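Long-range contacts in SidF, inhibitor of growth family, member 3 (Legionella pneumophila subsp. pneumophila, PDB 4FYE), which acts as a phosphoinositide phosphatase, probably removing the 3-phosphate from phosphatidylinositol 3,4,5-trisphosphate: residues 93-98 with 163-168; 76-81 with 712-717. The protein carries 1 engineered substitution. All blocks are in the same frame, centred on the assembly; numbering follows the deposited sequence.

Interaction 1: residues 93-98 with 163-168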
ATOM      1  N   ASP A  93       9.657  33.377   0.614  1.00 91.53           N
ATOM      2  CA  ASP A  93      10.303  33.955  -0.586  1.00 90.42           C
ATOM      3  C   ASP A  93      11.148  35.203  -0.297  1.00 93.98           C
ATOM      4  O   ASP A  93      11.060  35.766   0.796  1.00 93.80           O
ATOM      5  CB  ASP A  93       9.349  34.091  -1.806  1.00 90.66           C
ATOM      6  CG  ASP A  93       8.542  35.409  -1.846  1.00 97.59           C
ATOM      7  OD1 ASP A  93       8.931  36.431  -1.231  1.00101.01           O
ATOM      8  OD2 ASP A  93       7.504  35.422  -2.549  1.00 95.42           O
ATOM      9  N   LYS A  94      11.953  35.627  -1.272  1.00 92.09           N
ATOM     10  CA  LYS A  94      12.830  36.782  -1.080  1.00 97.12           C
ATOM     11  C   LYS A  94      12.243  38.137  -1.469  1.00 97.93           C
ATOM     12  O   LYS A  94      12.768  39.172  -1.030  1.00100.24           O
ATOM     13  CB  LYS A  94      14.207  36.561  -1.708  1.00 97.74           C
ATOM     14  CG  LYS A  94      15.298  36.537  -0.655  1.00104.52           C
ATOM     15  CD  LYS A  94      15.652  35.134  -0.154  1.00101.59           C
ATOM     16  CE  LYS A  94      16.716  35.311   0.928  1.00106.03           C
ATOM     17  NZ  LYS A  94      17.741  34.226   0.931  1.00110.33           N
ATOM     18  N   LYS A  95      11.156  38.123  -2.245  1.00 93.09           N
ATOM     19  CA  LYS A  95      10.450  39.348  -2.617  1.00 98.32           C
ATOM     20  C   LYS A  95       9.595  39.913  -1.432  1.00 97.30           C
ATOM     21  O   LYS A  95       9.423  39.254  -0.414  1.00 92.18           O
ATOM     22  CB  LYS A  95       9.662  39.169  -3.950  1.00102.16           C
ATOM     23  CG  LYS A  95      10.372  38.351  -5.057  1.00101.04           C
ATOM     24  CD  LYS A  95       9.744  38.444  -6.473  1.00104.91           C
ATOM     25  CE  LYS A  95       8.397  37.713  -6.686  1.00105.47           C
ATOM     26  NZ  LYS A  95       8.340  36.200  -6.712  1.00 96.17           N
ATOM     27  N   GLY A  96       9.125  41.156  -1.535  1.00101.42           N
ATOM     28  CA  GLY A  96       8.404  41.789  -0.428  1.00100.18           C
ATOM     29  C   GLY A  96       6.914  41.901  -0.700  1.00102.06           C
ATOM     30  O   GLY A  96       6.376  41.214  -1.590  1.00 98.22           O
ATOM     31  N   GLU A  97       6.255  42.786   0.054  1.00101.10           N
ATOM     32  CA  GLU A  97       4.804  42.972   0.005  1.00 97.71           C
ATOM     33  C   GLU A  97       4.141  41.646   0.250  1.00 94.59           C
ATOM     34  O   GLU A  97       3.277  41.206  -0.509  1.00 94.98           O
ATOM     35  CB  GLU A  97       4.375  43.504  -1.346  1.00101.57           C
ATOM     36  CG  GLU A  97       4.987  44.849  -1.675  1.00109.08           C
ATOM     37  CD  GLU A  97       4.183  45.547  -2.737  1.00115.10           C
ATOM     38  OE1 GLU A  97       4.143  46.799  -2.717  1.00118.37           O
ATOM     39  OE2 GLU A  97       3.565  44.827  -3.565  1.00113.03           O
ATOM     40  N   LYS A  98       4.575  40.988   1.306  1.00 90.08           N
ATOM     41  CA  LYS A  98       4.065  39.707   1.611  1.00 83.70           C
ATOM     42  C   LYS A  98       2.599  39.839   1.955  1.00 86.76           C
ATOM     43  O   LYS A  98       1.745  39.106   1.424  1.00 89.06           O
ATOM     44  CB  LYS A  98       4.872  39.091   2.741  1.00 85.03           C
ATOM     45  CG  LYS A  98       6.143  38.420   2.243  1.00 83.10           C
ATOM     46  CD  LYS A  98       7.291  38.518   3.233  1.00 84.77           C
ATOM     47  CE  LYS A  98       8.399  37.511   2.920  1.00 86.93           C
ATOM     48  NZ  LYS A  98       8.824  37.397   1.489  1.00 87.19           N
ATOM     49  N   SER A 163       0.779  35.732  -6.633  1.00 69.56           N
ATOM     50  CA  SER A 163       1.731  35.230  -5.637  1.00 69.89           C
ATOM     51  C   SER A 163       3.158  35.350  -6.142  1.00 72.75           C
ATOM     52  O   SER A 163       4.092  35.340  -5.356  1.00 75.78           O
ATOM     53  CB  SER A 163       1.402  33.818  -5.247  1.00 64.40           C
ATOM     54  OG  SER A 163       2.058  32.927  -6.120  1.00 67.17           O
ATOM     55  N   GLY A 164       3.295  35.545  -7.457  1.00 77.77           N
ATOM     56  CA  GLY A 164       4.583  35.555  -8.149  1.00 77.84           C
ATOM     57  C   GLY A 164       5.237  34.174  -8.250  1.00 81.82           C
ATOM     58  O   GLY A 164       6.432  34.079  -8.514  1.00 85.46           O
ATOM     59  N   HIS A 165       4.475  33.096  -8.056  1.00 75.00           N
ATOM     60  CA  HIS A 165       5.063  31.764  -8.191  1.00 74.63           C
ATOM     61  C   HIS A 165       4.482  30.999  -9.320  1.00 75.97           C
ATOM     62  O   HIS A 165       3.391  31.305  -9.801  1.00 77.35           O
ATOM     63  CB  HIS A 165       4.988  31.001  -6.887  1.00 66.79           C
ATOM     64  CG  HIS A 165       5.959  31.502  -5.856  1.00 69.25           C
ATOM     65  ND1 HIS A 165       5.920  32.775  -5.372  1.00 70.55           N
ATOM     66  CD2 HIS A 165       7.055  30.876  -5.236  1.00 66.17           C
ATOM     67  CE1 HIS A 165       6.934  32.947  -4.484  1.00 68.43           C
ATOM     68  NE2 HIS A 165       7.605  31.777  -4.388  1.00 68.46           N
ATOM     69  N   LYS A 166       5.206  30.006  -9.799  1.00 75.06           N
ATOM     70  CA  LYS A 166       4.662  29.248 -10.922  1.00 74.31           C
ATOM     71  C   LYS A 166       3.794  28.057 -10.477  1.00 70.89           C
ATOM     72  O   LYS A 166       3.929  27.504  -9.366  1.00 73.89           O
ATOM     73  CB  LYS A 166       5.766  28.852 -11.905  1.00 76.14           C
ATOM     74  CG  LYS A 166       6.350  30.035 -12.664  1.00 83.76           C
ATOM     75  CD  LYS A 166       7.717  29.711 -13.260  1.00 91.00           C
ATOM     76  CE  LYS A 166       7.914  30.442 -14.578  1.00 96.00           C
ATOM     77  NZ  LYS A 166       6.838  30.016 -15.521  1.00 98.17           N
ATOM     78  N   LEU A 167       2.891  27.677 -11.357  1.00 72.12           N
ATOM     79  CA  LEU A 167       1.981  26.573 -11.105  1.00 76.63           C
ATOM     80  C   LEU A 167       2.713  25.422 -10.453  1.00 71.80           C
ATOM     81  O   LEU A 167       2.337  25.010  -9.347  1.00 71.20           O
ATOM     82  CB  LEU A 167       1.318  26.137 -12.420  1.00 81.77           C
ATOM     83  CG  LEU A 167      -0.140  26.476 -12.751  1.00 81.76           C
ATOM     84  CD1 LEU A 167      -1.060  25.510 -11.993  1.00 89.70           C
ATOM     85  CD2 LEU A 167      -0.494  27.934 -12.491  1.00 78.66           C
ATOM     86  N   LYS A 168       3.785  24.948 -11.110  1.00 75.29           N
ATOM     87  CA  LYS A 168       4.624  23.818 -10.619  1.00 76.50           C
ATOM     88  C   LYS A 168       5.181  24.006  -9.219  1.00 67.04           C
ATOM     89  O   LYS A 168       5.325  23.074  -8.471  1.00 68.46           O
ATOM     90  CB  LYS A 168       5.768  23.483 -11.594  1.00 88.82           C
ATOM     91  CG  LYS A 168       5.381  22.393 -12.592  1.00 99.21           C
ATOM     92  CD  LYS A 168       6.553  21.478 -12.959  1.00107.06           C
ATOM     93  CE  LYS A 168       7.222  21.899 -14.263  1.00112.45           C
ATOM     94  NZ  LYS A 168       6.222  22.234 -15.324  1.00105.30           N
TER
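A polar surface contact brings together two loops between helices: segment 93-98, which joins helix 71-92 to helix 98-119, and segment 163-168, which leads from helix 136-163 into helix 167-180. The second loop opens with an ST turn in which Ser-163 OG accepts from the backbone N of His-165, at 3.1 Å. Gly-164, the first residue to leave the helix, has positive phi (71°), a conformation glycine adopts readily, having no CB. His-165 then turns its ring back, and ND1 donates to Ser-163 O at 3.1 Å, which fixes the ring's rotation; the acceptor lies in the ring plane. With the ring so held, CE1 faces Asp-93 OD2 at 3.2 Å, edge-on, and the carboxylate lies nearly coplanar with the ring (5° between planes). A carboxylate there could polarise the imidazole, although OD2 has its main partner in Arg-101, through a salt bridge. The other carboxylate oxygen, Asp-93 OD1, forms a salt bridge with Lys-98 NZ, an ammonium that also donates to the carbonyls of Asp-93, Lys-95 and Ile-90. Lys-95, long and flexible, bends at chi3 and chi4 until its NZ reaches Gly-164 O in a weak hydrogen bond of 3.4 Å.

Interaction 2: residues 76-81 with 712-717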
ATOM      1  N   ASN A  76     -14.135  24.003  -2.413  1.00 46.34           N
ATOM      2  CA  ASN A  76     -13.610  24.612  -1.183  1.00 44.65           C
ATOM      3  C   ASN A  76     -12.288  24.023  -0.754  1.00 47.19           C
ATOM      4  O   ASN A  76     -11.402  24.780  -0.412  1.00 50.83           O
ATOM      5  CB  ASN A  76     -14.562  24.498  -0.025  1.00 47.37           C
ATOM      6  CG  ASN A  76     -15.794  25.377  -0.170  1.00 51.75           C
ATOM      7  OD1 ASN A  76     -15.937  26.143  -1.096  1.00 54.07           O
ATOM      8  ND2 ASN A  76     -16.716  25.198   0.726  1.00 51.38           N
ATOM      9  N   ASN A  77     -12.142  22.693  -0.781  1.00 42.70           N
ATOM     10  CA  ASN A  77     -10.872  22.034  -0.462  1.00 45.83           C
ATOM     11  C   ASN A  77      -9.732  22.496  -1.367  1.00 46.66           C
ATOM     12  O   ASN A  77      -8.664  22.885  -0.928  1.00 52.46           O
ATOM     13  CB  ASN A  77     -11.008  20.517  -0.589  1.00 44.04           C
ATOM     14  CG  ASN A  77     -11.887  19.952   0.482  1.00 47.99           C
ATOM     15  OD1 ASN A  77     -12.138  20.618   1.483  1.00 53.78           O
ATOM     16  ND2 ASN A  77     -12.383  18.734   0.278  1.00 45.41           N
ATOM     17  N   TYR A  78      -9.988  22.439  -2.645  1.00 45.57           N
ATOM     18  CA  TYR A  78      -9.077  22.977  -3.610  1.00 45.57           C
ATOM     19  C   TYR A  78      -8.743  24.384  -3.352  1.00 45.39           C
ATOM     20  O   TYR A  78      -7.590  24.665  -3.358  1.00 50.04           O
ATOM     21  CB  TYR A  78      -9.629  22.878  -5.022  1.00 43.80           C
ATOM     22  CG  TYR A  78      -8.576  23.270  -6.013  1.00 47.02           C
ATOM     23  CD1 TYR A  78      -7.673  22.348  -6.479  1.00 42.47           C
ATOM     24  CD2 TYR A  78      -8.466  24.580  -6.464  1.00 46.14           C
ATOM     25  CE1 TYR A  78      -6.718  22.709  -7.407  1.00 42.86           C
ATOM     26  CE2 TYR A  78      -7.534  24.925  -7.386  1.00 44.48           C
ATOM     27  CZ  TYR A  78      -6.658  23.971  -7.832  1.00 47.44           C
ATOM     28  OH  TYR A  78      -5.715  24.299  -8.751  1.00 53.48           O
ATOM     29  N   ILE A  79      -9.726  25.282  -3.137  1.00 48.89           N
ATOM     30  CA  ILE A  79      -9.376  26.676  -2.905  1.00 48.39           C
ATOM     31  C   ILE A  79      -8.417  26.807  -1.684  1.00 49.14           C
ATOM     32  O   ILE A  79      -7.342  27.382  -1.780  1.00 51.71           O
ATOM     33  CB  ILE A  79     -10.595  27.570  -2.657  1.00 53.05           C
ATOM     34  CG1 ILE A  79     -11.697  27.490  -3.736  1.00 58.09           C
ATOM     35  CG2 ILE A  79     -10.183  28.988  -2.394  1.00 46.58           C
ATOM     36  CD1 ILE A  79     -11.381  27.988  -5.090  1.00 58.11           C
ATOM     37  N   ASP A  80      -8.802  26.242  -0.551  1.00 50.30           N
ATOM     38  CA  ASP A  80      -8.155  26.485   0.721  1.00 53.42           C
ATOM     39  C   ASP A  80      -6.784  25.882   0.724  1.00 52.42           C
ATOM     40  O   ASP A  80      -5.852  26.483   1.273  1.00 56.23           O
ATOM     41  CB  ASP A  80      -8.952  25.847   1.888  1.00 57.00           C
ATOM     42  CG  ASP A  80     -10.287  26.556   2.165  1.00 66.60           C
ATOM     43  OD1 ASP A  80     -10.501  27.712   1.708  1.00 66.75           O
ATOM     44  OD2 ASP A  80     -11.152  25.945   2.842  1.00 72.78           O
ATOM     45  N   ASN A  81      -6.674  24.684   0.147  1.00 50.21           N
ATOM     46  CA  ASN A  81      -5.418  23.944   0.192  1.00 51.28           C
ATOM     47  C   ASN A  81      -4.384  24.610  -0.739  1.00 51.43           C
ATOM     48  O   ASN A  81      -3.249  24.715  -0.387  1.00 52.62           O
ATOM     49  CB  ASN A  81      -5.597  22.445  -0.072  1.00 47.55           C
ATOM     50  CG  ASN A  81      -6.333  21.701   1.082  1.00 47.80           C
ATOM     51  OD1 ASN A  81      -6.237  22.066   2.236  1.00 49.13           O
ATOM     52  ND2 ASN A  81      -7.053  20.652   0.750  1.00 45.57           N
ATOM     53  N   THR A 712      -3.434  14.964  -2.018  1.00 43.85           N
ATOM     54  CA  THR A 712      -3.435  15.950  -3.135  1.00 43.12           C
ATOM     55  C   THR A 712      -4.185  17.203  -2.813  1.00 41.47           C
ATOM     56  O   THR A 712      -4.071  18.157  -3.543  1.00 46.79           O
ATOM     57  CB  THR A 712      -3.979  15.398  -4.495  1.00 44.89           C
ATOM     58  OG1 THR A 712      -5.396  15.152  -4.370  1.00 40.81           O
ATOM     59  CG2 THR A 712      -3.228  14.038  -4.912  1.00 37.86           C
ATOM     60  N   GLY A 713      -4.911  17.258  -1.701  1.00 41.24           N
ATOM     61  CA  GLY A 713      -5.778  18.419  -1.521  1.00 43.34           C
ATOM     62  C   GLY A 713      -7.238  18.299  -1.995  1.00 44.89           C
ATOM     63  O   GLY A 713      -8.071  19.097  -1.567  1.00 48.63           O
ATOM     64  N   VAL A 714      -7.579  17.244  -2.750  1.00 41.59           N
ATOM     65  CA  VAL A 714      -8.917  17.054  -3.343  1.00 38.73           C
ATOM     66  C   VAL A 714      -9.285  15.547  -3.318  1.00 41.17           C
ATOM     67  O   VAL A 714      -8.424  14.662  -3.186  1.00 39.06           O
ATOM     68  CB  VAL A 714      -8.753  17.681  -4.727  1.00 45.08           C
ATOM     69  CG1 VAL A 714      -8.644  16.706  -5.900  1.00 43.83           C
ATOM     70  CG2 VAL A 714      -9.466  18.986  -4.891  1.00 37.03           C
ATOM     71  N   SER A 715     -10.550  15.182  -3.402  1.00 45.55           N
ATOM     72  CA  SER A 715     -10.813  13.720  -3.402  1.00 39.99           C
ATOM     73  C   SER A 715     -10.406  13.037  -4.716  1.00 39.78           C
ATOM     74  O   SER A 715     -10.012  13.681  -5.718  1.00 39.34           O
ATOM     75  CB  SER A 715     -12.248  13.383  -3.055  1.00 37.53           C
ATOM     76  OG  SER A 715     -12.606  13.916  -1.787  1.00 41.72           O
ATOM     77  N   GLY A 716     -10.472  11.715  -4.703  1.00 39.70           N
ATOM     78  CA  GLY A 716     -10.185  10.989  -5.894  1.00 38.60           C
ATOM     79  C   GLY A 716      -9.914   9.521  -5.593  1.00 52.61           C
ATOM     80  O   GLY A 716     -10.451   8.942  -4.658  1.00 39.16           O
ATOM     81  N   GLY A 717      -8.865   9.080  -6.282  1.00 56.69           N
ATOM     82  CA  GLY A 717      -8.786   7.863  -6.942  1.00 52.97           C
ATOM     83  C   GLY A 717      -9.263   8.184  -8.348  1.00 44.89           C
ATOM     84  O   GLY A 717     -10.425   8.517  -8.525  1.00 47.35           O
TER
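Ser-715 OG is the best-held polar atom, gripped by three hydrogen bonds, to Glu-74 OE2, Arg-38 NH2 and Thr-709 OG1; a hydroxyl, able both to donate and to accept, suits such a buried place. Glu-74 belongs to helix 71-92, and three residues further on, at Asn-77, the same helix begins to meet segment 712-717 directly. Asn-77 CB approaches Gly-713 O at 3.4 Å. A turn beyond, Asn-81 ND2 donates to the same Gly-713 O over 3.0 Å. The acceptor lies in the plane of the Asn-81 amide, and ND2 sits on a lone pair, though the N-H...O angle of 145° leaves the bond somewhat bent. Asn-81 OD1 is taken by the backbone N of Ala-31, so both ends of the amide are used and its flip is fixed. Tyr-78 places CG anti to the backbone N (chi1 -172°), and its CB meets Val-714 CG2 at 3.9 Å; this methyl lies at the edge of the ring, and the two side chains run alongside each other. At Gly-713, with phi 93°, a CB would press on the preceding carbonyl oxygen. The whole is a helix-ending glycine, at the close of helix 701-712, set against the flank of another helix.

How the interactions relate
After a short helix and strands 39-42 and 50-55, the chain enters helix 71-92, whose residues 76-81 supply the first half of interaction 2. The helix ends directly in loop 93-98, the first half of interaction 1. Helices 98-119 and 136-163 follow, and segment 163-168 closes this short, largely helical loop. Only after the remaining strands of the two mixed sheets and the long helices does 712-717 close the far larger loop, so interaction 1 is nested inside the loop that interaction 2 closes. Their nearest atoms are about 6 Å apart, so the two do not touch. Interaction 1 ties neighbouring helix ends at the surface, whereas interaction 2 anchors helix 71-92 to the C-terminal part of the domain. Helix 136-163 links them: Thr-156 touches both Tyr-78 and Leu-167.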